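Local coordinates for protein BIFUNCTIONAL PROTEIN Proline utilization A (PutA) (Corynebacterium freiburgense, PDB 5UX5) that catalyses the two-step oxidation of proline to glutamate, with an FAD-dependent proline dehydrogenase and an NAD-dependent aldehyde dehydrogenase in one chain, at residues 148-153 with 385-390; 344-349 with 370-375; 22-27 with 356-361. One frame throughout, in Å; residues are numbered along the deposited sequence.

Contact 1. Residues 148-153 with 385-390; sequences KGYRLN and QAEAVR
Tyr150 reaches across to helix 383-393 and meets it with both its hydroxyl and one ring face. The hydroxyl donates to Glu387 at an OH to OE1 distance of 2.8 Å, a bond whose geometry rates as weak. Over one face of the ring lies the methylene CD of Arg390, a CH-pi contact 4.0 Å from the centroid of the Tyr150 ring and only 16° off its normal. At the far end of the ring, Tyr150 CE2 also approaches Ala386 CB.

Glu387 and Arg390 hold each other in place a turn apart. The guanidinium grips the carboxylate side-on in a bidentate salt bridge, NE of Arg390 lying 3.0 Å from OE1 of Glu387 and NH2 of Arg390 2.7 Å from its OE2, and both N-H bonds are nearly straight (167° and 171°). OE1 thus accepts from Arg390 as well as from Tyr150. The bend at chi3 of Arg390 swings NE back toward Glu387, while Lys148 O sits over a guanidinium face without bonding to it.

Behind this, Gly149, with positive phi, ends the preceding helix in a Schellman motif and turns the chain into strand 151-157. Tyr150 also rests on Val396 and Leu398 of strand 396-403. Joining the turn that leads into the first strand to the helix before the eighth, the contact lies at the closing seam of a (beta/alpha)8 barrel, the proline dehydrogenase fold.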
loop_
_atom_site.group_PDB
_atom_site.type_symbol
_atom_site.label_atom_id
_atom_site.label_comp_id
_atom_site.label_asym_id
_atom_site.label_seq_id
_atom_site.Cartn_x
_atom_site.Cartn_y
_atom_site.Cartn_z
ATOM N N LYS A 148 12.167 -0.111 -47.534
ATOM C CA LYS A 148 13.560 -0.259 -47.126
ATOM C C LYS A 148 13.830 -1.611 -46.478
ATOM O O LYS A 148 14.945 -1.844 -45.991
ATOM C CB LYS A 148 13.968 0.875 -46.167
ATOM C CG LYS A 148 14.187 2.241 -46.836
ATOM C CD LYS A 148 14.822 3.309 -45.912
ATOM C CE LYS A 148 13.815 4.028 -45.033
ATOM N NZ LYS A 148 14.448 5.070 -44.171
ATOM N N GLY A 149 12.837 -2.497 -46.452
ATOM C CA GLY A 149 13.034 -3.831 -45.931
ATOM C C GLY A 149 12.819 -3.988 -44.442
ATOM O O GLY A 149 13.429 -4.877 -43.830
ATOM N N TYR A 150 11.981 -3.151 -43.835
ATOM C CA TYR A 150 11.666 -3.245 -42.421
ATOM C C TYR A 150 10.179 -3.522 -42.241
ATOM O O TYR A 150 9.362 -3.227 -43.114
ATOM C CB TYR A 150 12.032 -1.956 -41.685
ATOM C CG TYR A 150 13.493 -1.570 -41.727
ATOM C CD1 TYR A 150 14.014 -0.895 -42.828
ATOM C CD2 TYR A 150 14.346 -1.847 -40.657
ATOM C CE1 TYR A 150 15.340 -0.519 -42.877
ATOM C CE2 TYR A 150 15.674 -1.476 -40.696
ATOM C CZ TYR A 150 16.167 -0.812 -41.814
ATOM O OH TYR A 150 17.491 -0.433 -41.881
ATOM N N ARG A 151 9.828 -4.103 -41.099
ATOM C CA ARG A 151 8.445 -4.237 -40.663
ATOM C C ARG A 151 8.287 -3.447 -39.355
ATOM O O ARG A 151 9.254 -3.260 -38.617
ATOM C CB ARG A 151 8.076 -5.744 -40.533
ATOM N N LEU A 152 7.086 -2.932 -39.079
ATOM C CA LEU A 152 6.858 -2.025 -37.947
ATOM C C LEU A 152 6.037 -2.702 -36.852
ATOM O O LEU A 152 4.985 -3.285 -37.125
ATOM C CB LEU A 152 6.119 -0.759 -38.392
ATOM C CG LEU A 152 6.813 0.289 -39.268
ATOM C CD1 LEU A 152 6.042 1.588 -39.219
ATOM C CD2 LEU A 152 8.275 0.507 -38.889
ATOM N N ASN A 153 6.492 -2.604 -35.609
ATOM C CA ASN A 153 5.692 -3.034 -34.464
ATOM C C ASN A 153 4.874 -1.822 -34.025
ATOM O O ASN A 153 5.402 -0.882 -33.428
ATOM C CB ASN A 153 6.586 -3.570 -33.341
ATOM C CG ASN A 153 5.823 -3.886 -32.040
ATOM O OD1 ASN A 153 6.435 -4.210 -31.025
ATOM N ND2 ASN A 153 4.508 -3.821 -32.074
ATOM N N GLN A 385 23.231 1.591 -37.525
ATOM C CA GLN A 385 23.371 0.254 -36.953
ATOM C C GLN A 385 22.308 -0.696 -37.500
ATOM O O GLN A 385 22.627 -1.763 -38.035
ATOM C CB GLN A 385 23.306 0.333 -35.420
ATOM N N ALA A 386 21.033 -0.311 -37.403
ATOM C CA ALA A 386 19.951 -1.214 -37.789
ATOM C C ALA A 386 20.045 -1.641 -39.253
ATOM O O ALA A 386 19.622 -2.752 -39.601
ATOM C CB ALA A 386 18.599 -0.557 -37.509
ATOM N N GLU A 387 20.605 -0.793 -40.121
ATOM C CA GLU A 387 20.741 -1.187 -41.519
ATOM C C GLU A 387 21.871 -2.196 -41.699
ATOM O O GLU A 387 21.740 -3.147 -42.483
ATOM C CB GLU A 387 20.951 0.045 -42.398
ATOM C CG GLU A 387 21.307 -0.259 -43.854
ATOM C CD GLU A 387 20.157 -0.850 -44.647
ATOM O OE1 GLU A 387 19.035 -0.948 -44.105
ATOM O OE2 GLU A 387 20.380 -1.219 -45.820
ATOM N N ALA A 388 22.988 -2.011 -40.987
ATOM C CA ALA A 388 24.006 -3.056 -40.952
ATOM C C ALA A 388 23.399 -4.367 -40.477
ATOM O O ALA A 388 23.612 -5.425 -41.085
ATOM C CB ALA A 388 25.165 -2.648 -40.044
ATOM N N VAL A 389 22.615 -4.305 -39.399
ATOM C CA VAL A 389 21.988 -5.509 -38.868
ATOM C C VAL A 389 21.055 -6.124 -39.896
ATOM O O VAL A 389 21.055 -7.342 -40.103
ATOM C CB VAL A 389 21.248 -5.194 -37.559
ATOM C CG1 VAL A 389 20.617 -6.458 -37.022
ATOM C CG2 VAL A 389 22.208 -4.585 -36.534
ATOM N N ARG A 390 20.249 -5.292 -40.561
ATOM C CA ARG A 390 19.280 -5.813 -41.520
ATOM C C ARG A 390 19.962 -6.658 -42.584
ATOM O O ARG A 390 19.504 -7.764 -42.902
ATOM C CB ARG A 390 18.487 -4.673 -42.163
ATOM C CG ARG A 390 17.242 -5.173 -42.924
ATOM C CD ARG A 390 16.670 -4.114 -43.856
ATOM N NE ARG A 390 17.702 -3.535 -44.707
ATOM C CZ ARG A 390 18.038 -4.007 -45.902
ATOM N NH1 ARG A 390 17.417 -5.066 -46.400
ATOM N NH2 ARG A 390 18.999 -3.414 -46.601
#

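Contact 2. Residues 344-349 with 370-375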
loop_
_atom_site.group_PDB
_atom_site.type_symbol
_atom_site.label_atom_id
_atom_site.label_comp_id
_atom_site.label_asym_id
_atom_site.label_seq_id
_atom_site.Cartn_x
_atom_site.Cartn_y
_atom_site.Cartn_z
ATOM N N ASN A 344 9.921 -24.660 -33.625
ATOM C CA ASN A 344 8.583 -24.102 -33.527
ATOM C C ASN A 344 8.519 -22.810 -32.728
ATOM O O ASN A 344 7.460 -22.175 -32.690
ATOM C CB ASN A 344 7.649 -25.140 -32.929
ATOM C CG ASN A 344 7.374 -26.255 -33.900
ATOM O OD1 ASN A 344 7.027 -25.986 -35.044
ATOM N ND2 ASN A 344 7.551 -27.507 -33.476
ATOM N N VAL A 345 9.634 -22.366 -32.161
ATOM C CA VAL A 345 9.714 -21.118 -31.413
ATOM C C VAL A 345 10.617 -20.186 -32.209
ATOM O O VAL A 345 11.848 -20.307 -32.158
ATOM C CB VAL A 345 10.243 -21.329 -29.986
ATOM C CG1 VAL A 345 9.961 -20.093 -29.137
ATOM C CG2 VAL A 345 9.614 -22.554 -29.354
ATOM N N ARG A 346 10.020 -19.272 -32.968
ATOM C CA ARG A 346 10.787 -18.174 -33.535
ATOM C C ARG A 346 11.141 -17.192 -32.425
ATOM O O ARG A 346 10.537 -17.194 -31.344
ATOM C CB ARG A 346 10.003 -17.468 -34.627
ATOM C CG ARG A 346 9.407 -18.410 -35.697
ATOM C CD ARG A 346 9.064 -17.671 -36.972
ATOM N NE ARG A 346 10.262 -17.048 -37.525
ATOM C CZ ARG A 346 10.494 -15.739 -37.499
ATOM N NH1 ARG A 346 9.603 -14.911 -36.948
ATOM N NH2 ARG A 346 11.613 -15.254 -38.016
ATOM N N VAL A 347 12.147 -16.359 -32.691
ATOM C CA VAL A 347 12.761 -15.519 -31.667
ATOM C C VAL A 347 12.966 -14.109 -32.188
ATOM O O VAL A 347 13.691 -13.902 -33.169
ATOM C CB VAL A 347 14.114 -16.079 -31.213
ATOM C CG1 VAL A 347 14.574 -15.351 -30.021
ATOM C CG2 VAL A 347 13.996 -17.534 -30.925
ATOM N N GLY A 348 12.407 -13.131 -31.481
ATOM C CA GLY A 348 12.795 -11.754 -31.702
ATOM C C GLY A 348 13.759 -11.293 -30.617
ATOM O O GLY A 348 13.371 -11.179 -29.448
ATOM N N ILE A 349 15.020 -11.060 -30.979
ATOM C CA ILE A 349 15.980 -10.452 -30.063
ATOM C C ILE A 349 15.731 -8.948 -30.075
ATOM O O ILE A 349 15.884 -8.287 -31.106
ATOM C CB ILE A 349 17.436 -10.786 -30.447
ATOM C CG1 ILE A 349 17.975 -12.021 -29.714
ATOM C CG2 ILE A 349 18.362 -9.650 -30.107
ATOM C CD1 ILE A 349 17.393 -13.293 -30.140
ATOM N N GLU A 370 18.684 -19.594 -39.076
ATOM C CA GLU A 370 18.492 -18.195 -39.476
ATOM C C GLU A 370 17.024 -17.827 -39.677
ATOM O O GLU A 370 16.650 -16.659 -39.512
ATOM C CB GLU A 370 19.257 -17.891 -40.767
ATOM C CG GLU A 370 20.774 -17.999 -40.685
ATOM C CD GLU A 370 21.319 -19.335 -41.177
ATOM O OE1 GLU A 370 22.490 -19.349 -41.611
ATOM O OE2 GLU A 370 20.578 -20.348 -41.159
ATOM N N THR A 371 16.186 -18.782 -40.048
ATOM C CA THR A 371 14.773 -18.504 -40.249
ATOM C C THR A 371 13.971 -18.474 -38.951
ATOM O O THR A 371 12.736 -18.384 -38.982
ATOM C CB THR A 371 14.180 -19.529 -41.215
ATOM O OG1 THR A 371 14.338 -20.845 -40.666
ATOM C CG2 THR A 371 14.868 -19.407 -42.573
ATOM N N GLN A 372 14.626 -18.555 -37.806
ATOM C CA GLN A 372 13.952 -18.321 -36.544
ATOM C C GLN A 372 14.371 -17.017 -35.894
ATOM O O GLN A 372 13.904 -16.719 -34.795
ATOM C CB GLN A 372 14.208 -19.476 -35.569
ATOM C CG GLN A 372 13.168 -20.573 -35.630
ATOM C CD GLN A 372 13.379 -21.482 -36.805
ATOM O OE1 GLN A 372 14.471 -22.025 -36.981
ATOM N NE2 GLN A 372 12.355 -21.622 -37.647
ATOM N N LEU A 373 15.233 -16.230 -36.531
ATOM C CA LEU A 373 15.802 -15.051 -35.902
ATOM C C LEU A 373 15.309 -13.803 -36.607
ATOM O O LEU A 373 15.692 -13.538 -37.752
ATOM C CB LEU A 373 17.326 -15.105 -35.918
ATOM C CG LEU A 373 18.076 -13.944 -35.275
ATOM C CD1 LEU A 373 17.818 -13.914 -33.780
ATOM C CD2 LEU A 373 19.548 -14.063 -35.560
ATOM N N ASP A 374 14.504 -13.024 -35.897
ATOM C CA ASP A 374 14.225 -11.641 -36.223
ATOM C C ASP A 374 14.922 -10.805 -35.162
ATOM O O ASP A 374 15.138 -11.282 -34.052
ATOM C CB ASP A 374 12.716 -11.358 -36.217
ATOM C CG ASP A 374 11.936 -12.257 -37.179
ATOM O OD1 ASP A 374 12.504 -12.674 -38.210
ATOM O OD2 ASP A 374 10.747 -12.546 -36.907
ATOM N N VAL A 375 15.309 -9.579 -35.507
ATOM C CA VAL A 375 15.863 -8.615 -34.552
ATOM C C VAL A 375 14.893 -7.451 -34.426
ATOM O O VAL A 375 14.483 -6.864 -35.437
ATOM C CB VAL A 375 17.249 -8.103 -34.981
ATOM C CG1 VAL A 375 17.654 -6.915 -34.111
ATOM C CG2 VAL A 375 18.291 -9.217 -34.925
#
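Three backbone hydrogen bonds join the segments as parallel strands, whose short axes come within 4.7 Å at an angle of 23°. Val347 N donates to Gln372 O at 2.8 Å, nearly along the C=O axis. Val347 O in turn accepts from Asp374 N at 3.0 Å, and Ile349 N donates to Asp374 O at 3.1 Å. Weaker CA-H...O contacts run from Gly348 to Asp374 O and from Val375 to Ile349 O.

CG of Arg346 is anti to the carbonyl carbon, and a bend at chi3 brings the guanidinium to Asp374, which it grips end-on in a bidentate salt bridge: NH1 of Arg346 is 2.6 Å from OD2 of Asp374, and NH2 is 2.7 Å from its OD1. The planes of the two groups stand 48° apart, so each oxygen is met from above the carboxylate plane although both lie near the guanidinium plane. NE of Arg346 has a separate acceptor, Thr371 O at 3.2 Å, approached in the carbonyl plane on a lone pair; this third anchor fixes the rotation of the group.

The strands are the sixth and seventh of the proline dehydrogenase (beta/alpha)8 barrel, linked by helix 354-367 in a beta-alpha-beta crossover. Asp374 sits on the face turned from that helix, where its OD2 has a second partner, Lys294 of strand 293-298, consistent with a stabilised carboxylate anion.

Apolar contacts occupy the other face, with Val347, Ile349, Leu373 and Val375. Ile349 CD1 meets Leu373 CD1 tip to tip at 3.7 Å, and both residues pack beneath Ala360 of the crossover helix.

Contact 3. Residues 22-27 with 356-361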
loop_
_atom_site.group_PDB
_atom_site.type_symbol
_atom_site.label_atom_id
_atom_site.label_comp_id
_atom_site.label_asym_id
_atom_site.label_seq_id
_atom_site.Cartn_x
_atom_site.Cartn_y
_atom_site.Cartn_z
ATOM N N GLU A 22 35.002 -14.519 -30.379
ATOM C CA GLU A 22 35.802 -13.503 -31.043
ATOM C C GLU A 22 35.267 -13.135 -32.425
ATOM O O GLU A 22 35.418 -11.983 -32.851
ATOM C CB GLU A 22 37.257 -13.969 -31.130
ATOM C CG GLU A 22 37.818 -14.428 -29.777
ATOM C CD GLU A 22 38.008 -13.285 -28.768
ATOM O OE1 GLU A 22 38.392 -12.165 -29.179
ATOM O OE2 GLU A 22 37.779 -13.506 -27.555
ATOM N N ARG A 23 34.641 -14.068 -33.142
ATOM C CA ARG A 23 33.941 -13.650 -34.350
ATOM C C ARG A 23 32.723 -12.809 -33.993
ATOM O O ARG A 23 32.308 -11.958 -34.788
ATOM C CB ARG A 23 33.551 -14.864 -35.211
ATOM N N ILE A 24 32.161 -13.008 -32.794
ATOM C CA ILE A 24 31.056 -12.163 -32.338
ATOM C C ILE A 24 31.549 -10.752 -32.040
ATOM O O ILE A 24 30.921 -9.764 -32.439
ATOM C CB ILE A 24 30.363 -12.769 -31.102
ATOM C CG1 ILE A 24 29.660 -14.088 -31.412
ATOM C CG2 ILE A 24 29.344 -11.798 -30.542
ATOM C CD1 ILE A 24 29.080 -14.743 -30.150
ATOM N N ILE A 25 32.671 -10.632 -31.319
ATOM C CA ILE A 25 33.174 -9.302 -30.973
ATOM C C ILE A 25 33.583 -8.552 -32.231
ATOM O O ILE A 25 33.336 -7.349 -32.365
ATOM C CB ILE A 25 34.337 -9.385 -29.963
ATOM C CG1 ILE A 25 33.876 -10.046 -28.664
ATOM C CG2 ILE A 25 34.877 -7.988 -29.665
ATOM C CD1 ILE A 25 34.964 -10.185 -27.638
ATOM N N ALA A 26 34.202 -9.252 -33.178
ATOM C CA ALA A 26 34.495 -8.617 -34.452
ATOM C C ALA A 26 33.214 -8.153 -35.122
ATOM O O ALA A 26 33.151 -7.037 -35.647
ATOM C CB ALA A 26 35.259 -9.583 -35.354
ATOM N N ARG A 27 32.154 -8.957 -35.024
ATOM C CA ARG A 27 30.900 -8.611 -35.682
ATOM C C ARG A 27 30.285 -7.361 -35.065
ATOM O O ARG A 27 29.765 -6.490 -35.779
ATOM C CB ARG A 27 29.925 -9.776 -35.594
ATOM C CG ARG A 27 28.643 -9.505 -36.333
ATOM C CD ARG A 27 28.858 -9.586 -37.811
ATOM N NE ARG A 27 29.093 -10.975 -38.176
ATOM C CZ ARG A 27 29.534 -11.391 -39.356
ATOM N NH1 ARG A 27 29.801 -10.533 -40.329
ATOM N NH2 ARG A 27 29.717 -12.685 -39.555
ATOM N N SER A 356 24.958 -8.388 -27.810
ATOM C CA SER A 356 23.824 -9.296 -27.672
ATOM C C SER A 356 23.254 -9.676 -29.027
ATOM O O SER A 356 22.890 -10.835 -29.251
ATOM C CB SER A 356 22.739 -8.671 -26.808
ATOM O OG SER A 356 23.260 -8.369 -25.545
ATOM N N VAL A 357 23.162 -8.715 -29.942
ATOM C CA VAL A 357 22.579 -9.023 -31.243
ATOM C C VAL A 357 23.548 -9.849 -32.069
ATOM O O VAL A 357 23.155 -10.837 -32.689
ATOM C CB VAL A 357 22.154 -7.733 -31.962
ATOM C CG1 VAL A 357 21.610 -8.041 -33.338
ATOM C CG2 VAL A 357 21.122 -7.027 -31.147
ATOM N N ALA A 358 24.833 -9.480 -32.067
ATOM C CA ALA A 358 25.823 -10.257 -32.814
ATOM C C ALA A 358 25.872 -11.706 -32.348
ATOM O O ALA A 358 26.147 -12.604 -33.152
ATOM C CB ALA A 358 27.206 -9.614 -32.698
ATOM N N SER A 359 25.606 -11.953 -31.063
ATOM C CA SER A 359 25.572 -13.322 -30.556
ATOM C C SER A 359 24.449 -14.110 -31.201
ATOM O O SER A 359 24.656 -15.216 -31.714
ATOM C CB SER A 359 25.379 -13.323 -29.044
ATOM O OG SER A 359 26.536 -12.909 -28.371
ATOM N N ALA A 360 23.240 -13.565 -31.158
ATOM C CA ALA A 360 22.122 -14.253 -31.781
ATOM C C ALA A 360 22.379 -14.462 -33.272
ATOM O O ALA A 360 22.084 -15.534 -33.817
ATOM C CB ALA A 360 20.837 -13.466 -31.534
ATOM N N TYR A 361 22.955 -13.458 -33.938
ATOM C CA TYR A 361 23.239 -13.589 -35.357
ATOM C C TYR A 361 24.149 -14.780 -35.602
ATOM O O TYR A 361 23.813 -15.692 -36.366
ATOM C CB TYR A 361 23.887 -12.314 -35.899
ATOM C CG TYR A 361 24.253 -12.491 -37.352
ATOM C CD1 TYR A 361 23.272 -12.780 -38.303
ATOM C CD2 TYR A 361 25.575 -12.435 -37.776
ATOM C CE1 TYR A 361 23.601 -12.976 -39.640
ATOM C CE2 TYR A 361 25.911 -12.628 -39.120
ATOM C CZ TYR A 361 24.920 -12.903 -40.042
ATOM O OH TYR A 361 25.248 -13.096 -41.368
#
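Helix 16-31 lies on the outer wall of the proline dehydrogenase (beta/alpha)8 barrel, against helix 354-367, the connection between its sixth and seventh strands. The short axes approach to 8.6 Å with their N-to-C directions 127° apart, an oblique and roughly opposed crossing. No hydrogen bond joins the two segments, so the contact rests on how the side chains fit.

At the closest point, Ile24 and Ala358 point toward each other, and CG2 of Ile24 meets CB of Ala358 at 3.7 Å. The same methyl of Ala358 also lies against the backbone O of Ile24, its small size being matched by a close backbone approach of 5.6 Å between the CA atoms of Ile24 and Ala358. The other branch of Ile24 runs further along the partner helix: CG1 is anti to the carbonyl carbon, and CD1 comes to rest 3.6 Å from Ser359 OG. That hydroxyl is hydrogen-bonded to Phe355 O of its own helix and meets the methyl by van der Waals packing. Phe444 of helix 438-450 touches both Ile24 and Ser359.

Arg27, one turn on, starts with CG anti to the backbone N (chi1 -176°) and then bends at chi2 and chi3. Its CG packs at 3.9 Å on Ala358 CB before the chain folds up beside Tyr361. The guanidinium and the ring stand 85° apart, with the edge of Tyr361 directed at the face of Arg27, which rules out a flat stack. The charge is met instead by Glu362, whose OE1 forms a salt bridge with Arg27 NH2, while Tyr361 CE2 stays 3.7 Å from Arg27 NE.

How the contacts relate
Read from the N terminus, residues 22-27 come first and wait for 356-361 to close contact 3; 148-153 opens contact 1, and 344-349 opens contact 2. Contact 3 closes next, then contact 2 at 370-375, and finally contact 1 at 385-390. Contact 2 therefore lies wholly within the span of contact 1, whereas contact 3 crosses both. Geometrically they meet around Val389, whose CG1 packs against Val375 of contact 2 and Val357 of contact 3, which also touch each other. Together they tie the N-terminal helix, two crossover helices and the sixth and seventh strands to the start of the first strand of the barrel.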